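Local coordinates for DNA mismatch repair protein MutL (Aquifex aeolicus, PDB 6LZI) that probably binds and hydrolyses ATP through its N-terminal GHKL-type domain as part of DNA mismatch repair, and is here bound to ADP, at residues A30-E36 / R48-T54; R104-F108 / G130-G134; G217-R221 / F291-V295. One frame throughout, in Å; residues are numbered along the deposited sequence.

Contacts 1 and 2 belong to one eight-stranded sheet of the ATPase domain, their centres about 10 Å apart; they touch where Thr-54 O meets Phe-108 N, a probable hydrogen bond, and where Val-133 packs on Gly-53. Contact 3 stands apart in the second domain, its centre about 33 Å from that of contact 1 and 43 Å from that of contact 2. All three are partly buried; contact 1 lies closest to the chain's centre and contact 3 farthest from it. Contact 1 mixes backbone ladder, side-chain amide and salt bridge, and one buried aspartate faces the nucleotide. Contact 2 relies on a single backbone pair and an arginine. Contact 3 is apolar in its side chains, the start of a strand packed against the start of a helix.

Contact 1 of 3, residues A30-E36 / R48-T54; sequences AKATKVE and RVKDNGT. With ADP (adenosine-5'-diphosphate), chain H.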
ATOM      1  N   ALA A  30      -5.452   0.775  11.372  1.00 25.75           N
ATOM      2  CA  ALA A  30      -5.244   1.491  12.621  1.00 25.38           C
ATOM      3  C   ALA A  30      -5.330   3.014  12.470  1.00 28.19           C
ATOM      4  O   ALA A  30      -4.902   3.739  13.378  1.00 30.48           O
ATOM      5  CB  ALA A  30      -3.902   1.114  13.226  1.00 26.51           C
ATOM      6  N   LYS A  31      -5.961   3.479  11.388  1.00 25.43           N
ATOM      7  CA  LYS A  31      -6.278   4.867  11.038  1.00 30.11           C
ATOM      8  C   LYS A  31      -5.064   5.760  11.098  1.00 27.56           C
ATOM      9  O   LYS A  31      -5.107   6.905  11.583  1.00 29.69           O
ATOM     10  CB  LYS A  31      -7.436   5.459  11.859  1.00 44.66           C
ATOM     11  CG  LYS A  31      -7.769   4.890  13.209  1.00 49.83           C
ATOM     12  CD  LYS A  31      -9.102   5.501  13.710  1.00 54.45           C
ATOM     13  CE  LYS A  31      -9.120   5.818  15.202  1.00 60.25           C
ATOM     14  NZ  LYS A  31      -8.049   6.768  15.685  1.00 58.65           N
ATOM     15  N   ALA A  32      -3.973   5.250  10.529  1.00 20.81           N
ATOM     16  CA  ALA A  32      -2.785   6.092  10.363  1.00 24.27           C
ATOM     17  C   ALA A  32      -3.057   7.201   9.350  1.00 27.34           C
ATOM     18  O   ALA A  32      -3.783   7.010   8.363  1.00 25.14           O
ATOM     19  CB  ALA A  32      -1.623   5.217   9.901  1.00 21.02           C
ATOM     20  N   THR A  33      -2.540   8.409   9.606  1.00 24.28           N
ATOM     21  CA  THR A  33      -2.572   9.447   8.556  1.00 24.12           C
ATOM     22  C   THR A  33      -1.205   9.662   7.887  1.00 19.20           C
ATOM     23  O   THR A  33      -1.099  10.430   6.918  1.00 20.36           O
ATOM     24  CB  THR A  33      -3.070  10.785   9.139  1.00 26.40           C
ATOM     25  OG1 THR A  33      -2.186  11.183  10.173  1.00 26.76           O
ATOM     26  CG2 THR A  33      -4.534  10.640   9.708  1.00 32.52           C
ATOM     27  N   LYS A  34      -0.157   8.990   8.368  1.00 21.80           N
ATOM     28  CA  LYS A  34       1.157   9.046   7.756  1.00 22.23           C
ATOM     29  C   LYS A  34       1.719   7.645   7.804  1.00 21.54           C
ATOM     30  O   LYS A  34       1.751   7.049   8.891  1.00 22.03           O
ATOM     31  CB  LYS A  34       2.051  10.021   8.542  1.00 22.40           C
ATOM     32  CG  LYS A  34       1.333  11.352   8.607  1.00 29.15           C
ATOM     33  CD  LYS A  34       2.251  12.534   8.379  1.00 37.63           C
ATOM     34  CE  LYS A  34       1.406  13.840   8.335  1.00 42.14           C
ATOM     35  NZ  LYS A  34       1.181  14.343   9.747  1.00 46.98           N
ATOM     36  N   VAL A  35       2.007   7.094   6.619  1.00 19.44           N
ATOM     37  CA  VAL A  35       2.584   5.771   6.473  1.00 17.73           C
ATOM     38  C   VAL A  35       3.930   5.894   5.774  1.00 18.05           C
ATOM     39  O   VAL A  35       4.017   6.434   4.663  1.00 21.89           O
ATOM     40  CB  VAL A  35       1.637   4.887   5.660  1.00 20.86           C
ATOM     41  CG1 VAL A  35       2.320   3.510   5.411  1.00 25.90           C
ATOM     42  CG2 VAL A  35       0.262   4.718   6.387  1.00 21.69           C
ATOM     43  N   GLU A  36       4.962   5.353   6.391  1.00 19.72           N
ATOM     44  CA  GLU A  36       6.301   5.497   5.840  1.00 20.33           C
ATOM     45  C   GLU A  36       6.799   4.096   5.574  1.00 20.04           C
ATOM     46  O   GLU A  36       6.762   3.259   6.489  1.00 19.77           O
ATOM     47  CB  GLU A  36       7.199   6.161   6.867  1.00 24.57           C
ATOM     48  CG  GLU A  36       8.621   6.391   6.384  1.00 34.46           C
ATOM     49  CD  GLU A  36       9.422   7.070   7.491  1.00 42.37           C
ATOM     50  OE1 GLU A  36       9.099   8.249   7.778  1.00 45.34           O
ATOM     51  OE2 GLU A  36      10.278   6.402   8.121  1.00 44.67           O
ATOM     52  N   ARG A  48      10.538  -2.032   6.213  1.00 20.96           N
ATOM     53  CA  ARG A  48      10.149  -1.290   7.409  1.00 17.28           C
ATOM     54  C   ARG A  48       8.911  -0.462   7.079  1.00 16.10           C
ATOM     55  O   ARG A  48       8.865   0.184   6.017  1.00 21.20           O
ATOM     56  CB  ARG A  48      11.278  -0.357   7.881  1.00 21.93           C
ATOM     57  CG  ARG A  48      10.848   0.337   9.112  1.00 25.52           C
ATOM     58  CD  ARG A  48      11.969   1.190   9.720  1.00 31.14           C
ATOM     59  NE  ARG A  48      12.437   2.173   8.749  1.00 35.14           N
ATOM     60  CZ  ARG A  48      11.886   3.361   8.569  1.00 33.06           C
ATOM     61  NH1 ARG A  48      10.813   3.742   9.289  1.00 29.66           N
ATOM     62  NH2 ARG A  48      12.404   4.165   7.652  1.00 34.23           N
ATOM     63  N   VAL A  49       7.891  -0.550   7.945  1.00 20.80           N
ATOM     64  CA  VAL A  49       6.679   0.256   7.793  1.00 16.17           C
ATOM     65  C   VAL A  49       6.388   0.913   9.115  1.00 15.74           C
ATOM     66  O   VAL A  49       6.192   0.236  10.127  1.00 17.21           O
ATOM     67  CB  VAL A  49       5.489  -0.602   7.322  1.00 18.41           C
ATOM     68  CG1 VAL A  49       4.173   0.225   7.174  1.00 18.47           C
ATOM     69  CG2 VAL A  49       5.776  -1.219   5.986  1.00 22.47           C
ATOM     70  N   LYS A  50       6.292   2.219   9.075  1.00 19.69           N
ATOM     71  CA  LYS A  50       6.110   3.064  10.216  1.00 20.24           C
ATOM     72  C   LYS A  50       4.794   3.778   9.976  1.00 18.25           C
ATOM     73  O   LYS A  50       4.559   4.293   8.874  1.00 19.40           O
ATOM     74  CB  LYS A  50       7.202   4.068  10.309  1.00 19.12           C
ATOM     75  CG  LYS A  50       7.096   4.956  11.609  1.00 23.64           C
ATOM     76  CD  LYS A  50       8.297   5.878  11.476  1.00 24.76           C
ATOM     77  CE  LYS A  50       8.446   6.796  12.693  1.00 31.30           C
ATOM     78  NZ  LYS A  50       7.360   7.780  12.550  1.00 35.42           N
ATOM     79  N   ASP A  51       4.009   3.884  11.033  1.00 17.21           N
ATOM     80  CA  ASP A  51       2.755   4.636  10.981  1.00 17.22           C
ATOM     81  C   ASP A  51       2.521   5.390  12.286  1.00 19.64           C
ATOM     82  O   ASP A  51       3.146   5.106  13.338  1.00 18.26           O
ATOM     83  CB  ASP A  51       1.556   3.679  10.662  1.00 19.46           C
ATOM     84  CG  ASP A  51       1.159   2.779  11.814  1.00 20.97           C
ATOM     85  OD1 ASP A  51       0.912   3.276  12.971  1.00 23.87           O
ATOM     86  OD2 ASP A  51       1.138   1.516  11.586  1.00 18.48           O
ATOM     87  N   ASN A  52       1.616   6.386  12.200  1.00 19.75           N
ATOM     88  CA  ASN A  52       1.222   7.202  13.333  1.00 22.34           C
ATOM     89  C   ASN A  52      -0.224   6.899  13.736  1.00 20.98           C
ATOM     90  O   ASN A  52      -0.946   7.798  14.164  1.00 21.27           O
ATOM     91  CB  ASN A  52       1.390   8.699  12.996  1.00 24.09           C
ATOM     92  CG  ASN A  52       0.407   9.153  11.904  1.00 24.36           C
ATOM     93  OD1 ASN A  52      -0.241   8.316  11.243  1.00 21.92           O
ATOM     94  ND2 ASN A  52       0.234  10.479  11.739  1.00 23.17           N
ATOM     95  N   GLY A  53      -0.628   5.652  13.599  1.00 20.71           N
ATOM     96  CA  GLY A  53      -1.945   5.218  14.015  1.00 26.18           C
ATOM     97  C   GLY A  53      -2.047   5.049  15.516  1.00 27.51           C
ATOM     98  O   GLY A  53      -1.204   5.482  16.307  1.00 30.61           O
ATOM     99  N   THR A  54      -3.081   4.334  15.907  1.00 27.43           N
ATOM    100  CA  THR A  54      -3.423   4.285  17.319  1.00 28.09           C
ATOM    101  C   THR A  54      -2.478   3.422  18.134  1.00 26.30           C
ATOM    102  O   THR A  54      -2.565   3.426  19.360  1.00 29.69           O
ATOM    103  CB  THR A  54      -4.853   3.731  17.481  1.00 35.73           C
ATOM    104  OG1 THR A  54      -4.819   2.316  17.254  1.00 43.00           O
ATOM    105  CG2 THR A  54      -5.715   4.309  16.454  1.00 43.34           C
TER
HETATM  106  PB  ADP H 407      -5.511  -8.801  11.019  1.00 32.34           P
HETATM  107  O1B ADP H 407      -5.030  -7.453  10.602  1.00 26.41           O
HETATM  108  O2B ADP H 407      -6.389  -8.739  12.297  1.00 33.18           O
HETATM  109  O3B ADP H 407      -6.242  -9.515   9.903  1.00 35.93           O
HETATM  110  PA  ADP H 407      -2.698  -9.112  11.468  1.00 29.16           P
HETATM  111  O1A ADP H 407      -1.838 -10.302  11.781  1.00 27.95           O
HETATM  112  O2A ADP H 407      -2.322  -8.366  10.233  1.00 21.34           O
HETATM  113  O3A ADP H 407      -4.246  -9.699  11.399  1.00 31.48           O
HETATM  114  O5' ADP H 407      -2.571  -8.009  12.641  1.00 29.56           O
HETATM  115  C5' ADP H 407      -3.064  -8.545  13.871  1.00 33.50           C
HETATM  116  C4' ADP H 407      -3.570  -7.425  14.776  1.00 34.04           C
HETATM  117  O4' ADP H 407      -2.480  -6.637  15.183  1.00 30.90           O
HETATM  118  C3' ADP H 407      -4.565  -6.456  14.170  1.00 28.51           C
HETATM  119  O3' ADP H 407      -5.916  -6.943  14.395  1.00 33.17           O
HETATM  120  C2' ADP H 407      -4.341  -5.202  14.993  1.00 26.31           C
HETATM  121  O2' ADP H 407      -5.114  -5.438  16.215  1.00 30.85           O
HETATM  122  C1' ADP H 407      -2.881  -5.294  15.365  1.00 24.26           C
HETATM  123  N9  ADP H 407      -2.027  -4.499  14.491  1.00 23.12           N
HETATM  124  C8  ADP H 407      -1.188  -4.940  13.514  1.00 22.37           C
HETATM  125  N7  ADP H 407      -0.533  -3.903  12.928  1.00 20.33           N
HETATM  126  C5  ADP H 407      -1.008  -2.794  13.552  1.00 21.65           C
HETATM  127  C6  ADP H 407      -0.719  -1.366  13.391  1.00 20.71           C
HETATM  128  N6  ADP H 407       0.160  -0.953  12.437  1.00 22.42           N
HETATM  129  N1  ADP H 407      -1.383  -0.500  14.206  1.00 21.97           N
HETATM  130  C2  ADP H 407      -2.304  -0.983  15.139  1.00 20.06           C
HETATM  131  N3  ADP H 407      -2.593  -2.264  15.352  1.00 22.08           N
HETATM  132  C4  ADP H 407      -1.944  -3.180  14.581  1.00 23.93           C
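The strands 34-36 and 48-51 run antiparallel at 164°, their axes 4.7 Å apart at closest approach, as neighbours in a beta hairpin. Glu-36 and Lys-50 form the hydrogen-bonded pair, with Glu-36 N to Lys-50 O at 2.7 Å and the return bond nearly as short. Val-35 and Asp-51 form the adjoining non-hydrogen-bonded pair. Toward Asn-52 the ladder weakens and a side chain takes over: Asn-52 OD1 receives Thr-33 N at 2.8 Å on a lone pair in the carbonyl plane, and Lys-34 N at 3.0 Å from above that plane. Asn-52 ND2 reaches Thr-33 OG1 at 3.0 Å, almost within the amide plane, so three bonds fix the rotation of the amide. Beyond it, Thr-54 N donates to Ala-30 O, joining the loop to the Schellman motif, with Lys-31 at C-prime, that ends helix 16-29.

The 51-54 end lines the adenine pocket of the Bergerat ATP-binding fold. With CG placed between backbone N and carbonyl carbon (chi1 73°), Asp-51 turns its carboxylate to the adenine: OD2 accepts from ADP N6 at 2.8 Å and is also hydrogen-bonded to Ser-27 OG. Asp-51 OD1 takes Gly-53 N at 2.9 Å in an Asx turn, which ties the loop to the same carboxylate. Ala-32 CB packs on Asp-51 CB, while Ala-30 CB lies against the adenine at N1.

On the face of Glu-36 and Lys-50, the extended Glu-36 reaches Arg-48. Arg-48 NH1 (3.0 Å) and NH2 grip the single atom Glu-36 OE2 end-on, in the guanidinium plane but from opposite faces of the carboxylate, whose plane stands 85° to the guanidinium. Arg-48 also bridges Glu-38 and Glu-136, a cluster of acids that probably stabilises its charge.

Contact 2 of 3, residues R104-F108 / G130-G134; sequences RSRFF and GMPVG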
ATOM      1  N   ARG A 104       7.595  -2.747  16.993  1.00 19.37           N
ATOM      2  CA  ARG A 104       7.509  -1.869  18.144  1.00 17.77           C
ATOM      3  C   ARG A 104       6.239  -1.029  18.017  1.00 19.22           C
ATOM      4  O   ARG A 104       5.856  -0.644  16.915  1.00 21.28           O
ATOM      5  CB  ARG A 104       8.777  -0.974  18.283  1.00 22.30           C
ATOM      6  CG  ARG A 104       9.020   0.049  17.144  1.00 24.58           C
ATOM      7  CD  ARG A 104      10.348   0.800  17.464  1.00 24.36           C
ATOM      8  NE  ARG A 104      11.457  -0.169  17.359  1.00 25.66           N
ATOM      9  CZ  ARG A 104      12.029  -0.489  16.194  1.00 31.09           C
ATOM     10  NH1 ARG A 104      11.584   0.054  15.058  1.00 30.71           N
ATOM     11  NH2 ARG A 104      13.038  -1.383  16.134  1.00 29.75           N
ATOM     12  N   SER A 105       5.576  -0.776  19.138  1.00 18.28           N
ATOM     13  CA  SER A 105       4.307  -0.014  19.116  1.00 18.57           C
ATOM     14  C   SER A 105       4.074   0.710  20.439  1.00 18.98           C
ATOM     15  O   SER A 105       4.331   0.184  21.532  1.00 21.41           O
ATOM     16  CB  SER A 105       3.093  -0.922  18.825  1.00 20.54           C
ATOM     17  OG  SER A 105       1.932  -0.160  18.599  1.00 22.11           O
ATOM     18  N   ARG A 106       3.589   1.940  20.323  1.00 21.61           N
ATOM     19  CA  ARG A 106       3.221   2.754  21.444  1.00 21.33           C
ATOM     20  C   ARG A 106       1.732   3.073  21.279  1.00 23.03           C
ATOM     21  O   ARG A 106       1.322   3.655  20.263  1.00 25.48           O
ATOM     22  CB  ARG A 106       4.027   4.028  21.472  1.00 24.30           C
ATOM     23  CG  ARG A 106       3.645   4.889  22.706  1.00 23.98           C
ATOM     24  CD  ARG A 106       4.509   6.181  22.725  1.00 26.40           C
ATOM     25  NE  ARG A 106       3.892   7.221  23.535  1.00 26.50           N
ATOM     26  CZ  ARG A 106       4.368   8.466  23.587  1.00 35.41           C
ATOM     27  NH1 ARG A 106       5.489   8.755  22.919  1.00 34.57           N
ATOM     28  NH2 ARG A 106       3.721   9.418  24.260  1.00 36.90           N
ATOM     29  N   PHE A 107       0.958   2.642  22.249  1.00 26.46           N
ATOM     30  CA  PHE A 107      -0.489   2.831  22.216  1.00 29.59           C
ATOM     31  C   PHE A 107      -0.798   4.293  22.498  1.00 31.59           C
ATOM     32  O   PHE A 107      -0.132   4.939  23.315  1.00 29.90           O
ATOM     33  CB  PHE A 107      -1.088   1.917  23.294  1.00 23.99           C
ATOM     34  CG  PHE A 107      -2.575   1.707  23.213  1.00 29.82           C
ATOM     35  CD1 PHE A 107      -3.158   1.189  22.062  1.00 28.29           C
ATOM     36  CD2 PHE A 107      -3.326   1.839  24.339  1.00 32.60           C
ATOM     37  CE1 PHE A 107      -4.523   0.949  22.014  1.00 34.08           C
ATOM     38  CE2 PHE A 107      -4.741   1.583  24.319  1.00 38.24           C
ATOM     39  CZ  PHE A 107      -5.307   1.118  23.148  1.00 33.91           C
ATOM     40  N   PHE A 108      -1.865   4.806  21.891  1.00 32.86           N
ATOM     41  CA  PHE A 108      -2.191   6.213  22.094  1.00 32.99           C
ATOM     42  C   PHE A 108      -2.354   6.569  23.583  1.00 37.07           C
ATOM     43  O   PHE A 108      -2.095   7.719  23.980  1.00 40.58           O
ATOM     44  CB  PHE A 108      -3.446   6.581  21.263  1.00 31.41           C
ATOM     45  CG  PHE A 108      -4.732   6.044  21.835  1.00 32.57           C
ATOM     46  CD1 PHE A 108      -5.172   4.773  21.465  1.00 35.47           C
ATOM     47  CD2 PHE A 108      -5.528   6.832  22.657  1.00 37.42           C
ATOM     48  CE1 PHE A 108      -6.385   4.267  21.989  1.00 36.18           C
ATOM     49  CE2 PHE A 108      -6.730   6.348  23.196  1.00 43.46           C
ATOM     50  CZ  PHE A 108      -7.154   5.064  22.859  1.00 41.57           C
ATOM     51  N   GLY A 130      11.399   3.859  23.885  1.00 30.97           N
ATOM     52  CA  GLY A 130      10.865   5.202  23.668  1.00 31.49           C
ATOM     53  C   GLY A 130      10.583   5.451  22.191  1.00 31.82           C
ATOM     54  O   GLY A 130      11.471   5.263  21.355  1.00 29.14           O
ATOM     55  N   MET A 131       9.361   5.857  21.841  1.00 29.35           N
ATOM     56  CA  MET A 131       8.992   6.046  20.441  1.00 28.17           C
ATOM     57  C   MET A 131       7.807   6.981  20.389  1.00 29.07           C
ATOM     58  O   MET A 131       7.153   7.186  21.405  1.00 25.73           O
ATOM     59  CB  MET A 131       8.626   4.718  19.770  1.00 27.74           C
ATOM     60  CG  MET A 131       7.629   3.931  20.551  1.00 25.67           C
ATOM     61  SD  MET A 131       7.327   2.344  19.768  1.00 24.75           S
ATOM     62  CE  MET A 131       6.601   2.675  18.198  1.00 22.85           C
ATOM     63  N   PRO A 132       7.496   7.541  19.220  1.00 28.16           N
ATOM     64  CA  PRO A 132       6.214   8.246  19.081  1.00 28.45           C
ATOM     65  C   PRO A 132       5.043   7.260  19.107  1.00 27.44           C
ATOM     66  O   PRO A 132       5.177   6.069  18.804  1.00 24.82           O
ATOM     67  CB  PRO A 132       6.305   8.928  17.706  1.00 31.89           C
ATOM     68  CG  PRO A 132       7.728   8.768  17.240  1.00 31.98           C
ATOM     69  CD  PRO A 132       8.266   7.539  17.948  1.00 30.31           C
ATOM     70  N   VAL A 133       3.864   7.790  19.437  1.00 26.62           N
ATOM     71  CA  VAL A 133       2.655   6.983  19.281  1.00 26.50           C
ATOM     72  C   VAL A 133       2.568   6.422  17.874  1.00 21.74           C
ATOM     73  O   VAL A 133       2.841   7.109  16.868  1.00 27.17           O
ATOM     74  CB  VAL A 133       1.390   7.817  19.586  1.00 21.76           C
ATOM     75  CG1 VAL A 133       0.156   6.953  19.247  1.00 27.28           C
ATOM     76  CG2 VAL A 133       1.369   8.271  21.008  1.00 24.07           C
ATOM     77  N   GLY A 134       2.214   5.159  17.793  1.00 20.97           N
ATOM     78  CA  GLY A 134       2.043   4.471  16.516  1.00 17.00           C
ATOM     79  C   GLY A 134       2.843   3.154  16.502  1.00 20.39           C
ATOM     80  O   GLY A 134       3.168   2.588  17.545  1.00 20.81           O
TER
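Arg-106 and Gly-134 make an antiparallel hydrogen-bonded pair: Arg-106 N donates to Gly-134 O at 2.9 Å, and Gly-134 N returns a bond to Arg-106 O at 3.0 Å. The side chain of Arg-106 adds a third bond. Extended from CG to NE, and leaving the backbone with CG anti to N (chi1 -179°), it crosses Val-133 at about a right angle before Arg-106 NH1 meets Met-131 O at 2.7 Å, exactly in the guanidinium plane and with an N-H...O angle of 162°. NE is taken by Glu-110 O, so two backbone carbonyls fix the rotation of the group, while Val-133 CG2 lies over one face, offset toward the rim.

The pair joins strand 100-106 to the start of strand 134-140, within the ATPase sheet and beside the nucleotide site. Ser-105 OG is hydrogen-bonded to OG1 of Thr-135, a residue of the ADP pocket. The thioether of Met-131 lies against the strand, CE 3.7 Å from Arg-104 CG and SD 3.6 Å from Ser-105 N. The guanidinium of Arg-104 itself is engaged by Glu-136, Glu-115 and Glu-138.

Contact 3 of 3, residues G217-R221 / F291-V295; sequences GITLR and FLELV
Leu-220, which has the most surface buried here, lies with its methyls against both ends of the segment 291-295. Leu-220 CD1 settles on the first turn of helix 292-298, 3.6 Å from Leu-294 CG and 3.9 Å from Val-295 CG2. Leu-220 CD2 turns to the aromatic neighbour and meets Phe-291 CE1 at 3.8 Å, oblique to the ring.

Leu-294 is the chief partner on the helix. A chi1 of -167° sets its CG anti to N and carries the branch between Ile-218, just before the strand, and Leu-220 within it, so that Leu-294 CD2 touches Ile-218 CG1 at 3.6 Å and Leu-220 CD1 at 3.8 Å. The Leu-294 side chain slides past those of Ile-218 and Leu-220 in the opposite direction, giving flank-to-flank contact.

Ile-218 completes the group. Ile-218 CD1 comes to the edge of the Phe-291 ring, near the ring plane, 4.2 Å from Phe-291 CD1. One face of the same ring is covered by Val-295 CG2, one turn along the helix.

Leu-263 and Ala-265 of strand 260-266 also pack on Leu-220, and Leu-247 of helix 245-254 lies on Phe-291. The helix thereby packs on the five-stranded sheet of the second domain, whose fold is consistent with the ribosomal S5 domain 2-like superfamily. The side chains that meet across the segments are all apolar, which implies that shape and burial of aliphatic and aromatic carbon, rather than directed bonds, hold the start of the helix to the strand and the residue before it.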
ATOM      1  N   GLY A 217     -27.844   3.371  -8.775  1.00 71.81           N
ATOM      2  CA  GLY A 217     -27.173   2.680  -7.691  1.00 71.97           C
ATOM      3  C   GLY A 217     -25.706   2.457  -8.001  1.00 70.72           C
ATOM      4  O   GLY A 217     -24.949   1.909  -7.196  1.00 69.23           O
ATOM      5  N   ILE A 218     -25.312   2.919  -9.186  1.00 69.70           N
ATOM      6  CA  ILE A 218     -24.005   2.661  -9.778  1.00 68.08           C
ATOM      7  C   ILE A 218     -23.318   3.997 -10.005  1.00 62.73           C
ATOM      8  O   ILE A 218     -23.887   4.880 -10.653  1.00 63.21           O
ATOM      9  CB  ILE A 218     -24.151   1.900 -11.107  1.00 73.54           C
ATOM     10  CG1 ILE A 218     -22.892   2.066 -11.958  1.00 71.88           C
ATOM     11  CG2 ILE A 218     -25.395   2.398 -11.866  1.00 77.03           C
ATOM     12  CD1 ILE A 218     -21.628   1.547 -11.332  1.00 67.41           C
ATOM     13  N   THR A 219     -22.092   4.150  -9.492  1.00 58.06           N
ATOM     14  CA  THR A 219     -21.404   5.434  -9.599  1.00 51.30           C
ATOM     15  C   THR A 219     -19.987   5.256 -10.137  1.00 43.89           C
ATOM     16  O   THR A 219     -19.242   4.382  -9.675  1.00 42.27           O
ATOM     17  CB  THR A 219     -21.403   6.145  -8.241  1.00 55.01           C
ATOM     18  OG1 THR A 219     -22.763   6.255  -7.788  1.00 58.89           O
ATOM     19  CG2 THR A 219     -20.824   7.543  -8.369  1.00 52.69           C
ATOM     20  N   LEU A 220     -19.631   6.093 -11.121  1.00 43.64           N
ATOM     21  CA  LEU A 220     -18.313   6.100 -11.750  1.00 39.73           C
ATOM     22  C   LEU A 220     -17.717   7.498 -11.656  1.00 36.21           C
ATOM     23  O   LEU A 220     -18.410   8.494 -11.889  1.00 39.07           O
ATOM     24  CB  LEU A 220     -18.405   5.686 -13.227  1.00 41.13           C
ATOM     25  CG  LEU A 220     -19.040   4.352 -13.551  1.00 45.37           C
ATOM     26  CD1 LEU A 220     -19.299   4.266 -15.072  1.00 45.63           C
ATOM     27  CD2 LEU A 220     -18.193   3.185 -13.061  1.00 44.52           C
ATOM     28  N   ARG A 221     -16.451   7.558 -11.282  1.00 35.54           N
ATOM     29  CA  ARG A 221     -15.657   8.772 -11.288  1.00 36.28           C
ATOM     30  C   ARG A 221     -14.315   8.382 -11.900  1.00 37.23           C
ATOM     31  O   ARG A 221     -13.612   7.513 -11.351  1.00 32.79           O
ATOM     32  CB  ARG A 221     -15.489   9.302  -9.855  1.00 35.73           C
ATOM     33  CG  ARG A 221     -14.837  10.669  -9.698  1.00 34.95           C
ATOM     34  CD  ARG A 221     -14.628  10.979  -8.217  1.00 35.93           C
ATOM     35  NE  ARG A 221     -14.228  12.358  -8.042  1.00 42.29           N
ATOM     36  CZ  ARG A 221     -13.921  12.921  -6.879  1.00 41.35           C
ATOM     37  NH1 ARG A 221     -13.957  12.219  -5.741  1.00 45.89           N
ATOM     38  NH2 ARG A 221     -13.565  14.199  -6.878  1.00 36.65           N
ATOM     39  N   PHE A 291     -22.929  -1.995 -16.496  1.00 63.51           N
ATOM     40  CA  PHE A 291     -21.669  -1.405 -16.053  1.00 63.85           C
ATOM     41  C   PHE A 291     -20.829  -0.901 -17.223  1.00 63.77           C
ATOM     42  O   PHE A 291     -20.481   0.281 -17.272  1.00 57.97           O
ATOM     43  CB  PHE A 291     -20.859  -2.410 -15.227  1.00 61.79           C
ATOM     44  CG  PHE A 291     -19.475  -1.915 -14.823  1.00 56.88           C
ATOM     45  CD1 PHE A 291     -19.307  -1.032 -13.769  1.00 56.39           C
ATOM     46  CD2 PHE A 291     -18.345  -2.333 -15.504  1.00 53.49           C
ATOM     47  CE1 PHE A 291     -18.038  -0.597 -13.398  1.00 53.95           C
ATOM     48  CE2 PHE A 291     -17.094  -1.895 -15.142  1.00 53.28           C
ATOM     49  CZ  PHE A 291     -16.941  -1.034 -14.086  1.00 52.05           C
ATOM     50  N   LEU A 292     -20.501  -1.796 -18.164  1.00 65.13           N
ATOM     51  CA  LEU A 292     -19.591  -1.414 -19.243  1.00 65.04           C
ATOM     52  C   LEU A 292     -20.250  -0.416 -20.189  1.00 65.85           C
ATOM     53  O   LEU A 292     -19.565   0.419 -20.799  1.00 62.32           O
ATOM     54  CB  LEU A 292     -19.101  -2.667 -19.986  1.00 67.36           C
ATOM     55  CG  LEU A 292     -18.033  -3.510 -19.267  1.00 62.47           C
ATOM     56  CD1 LEU A 292     -17.837  -4.906 -19.869  1.00 58.69           C
ATOM     57  CD2 LEU A 292     -16.716  -2.762 -19.245  1.00 60.08           C
ATOM     58  N   GLU A 293     -21.580  -0.469 -20.287  1.00 66.59           N
ATOM     59  CA  GLU A 293     -22.328   0.592 -20.950  1.00 69.63           C
ATOM     60  C   GLU A 293     -22.061   1.945 -20.295  1.00 66.83           C
ATOM     61  O   GLU A 293     -21.704   2.917 -20.973  1.00 66.19           O
ATOM     62  CB  GLU A 293     -23.824   0.258 -20.929  1.00 75.21           C
ATOM     63  CG  GLU A 293     -24.753   1.464 -20.982  1.00 80.65           C
ATOM     64  CD  GLU A 293     -26.214   1.072 -21.164  1.00 88.13           C
ATOM     65  OE1 GLU A 293     -26.502  -0.144 -21.237  1.00 89.64           O
ATOM     66  OE2 GLU A 293     -27.073   1.985 -21.240  1.00 90.91           O
ATOM     67  N   LEU A 294     -22.224   2.030 -18.972  1.00 63.78           N
ATOM     68  CA  LEU A 294     -22.052   3.324 -18.314  1.00 58.59           C
ATOM     69  C   LEU A 294     -20.610   3.813 -18.417  1.00 53.79           C
ATOM     70  O   LEU A 294     -20.363   5.023 -18.456  1.00 52.65           O
ATOM     71  CB  LEU A 294     -22.504   3.242 -16.854  1.00 56.90           C
ATOM     72  CG  LEU A 294     -22.687   4.587 -16.123  1.00 55.05           C
ATOM     73  CD1 LEU A 294     -23.651   5.514 -16.842  1.00 56.67           C
ATOM     74  CD2 LEU A 294     -23.111   4.401 -14.659  1.00 54.10           C
ATOM     75  N   VAL A 295     -19.657   2.896 -18.521  1.00 47.75           N
ATOM     76  CA  VAL A 295     -18.274   3.302 -18.736  1.00 45.53           C
ATOM     77  C   VAL A 295     -18.111   3.954 -20.101  1.00 50.95           C
ATOM     78  O   VAL A 295     -17.474   5.002 -20.227  1.00 52.10           O
ATOM     79  CB  VAL A 295     -17.331   2.099 -18.566  1.00 43.40           C
ATOM     80  CG1 VAL A 295     -15.933   2.468 -18.968  1.00 48.27           C
ATOM     81  CG2 VAL A 295     -17.354   1.604 -17.130  1.00 40.39           C
TER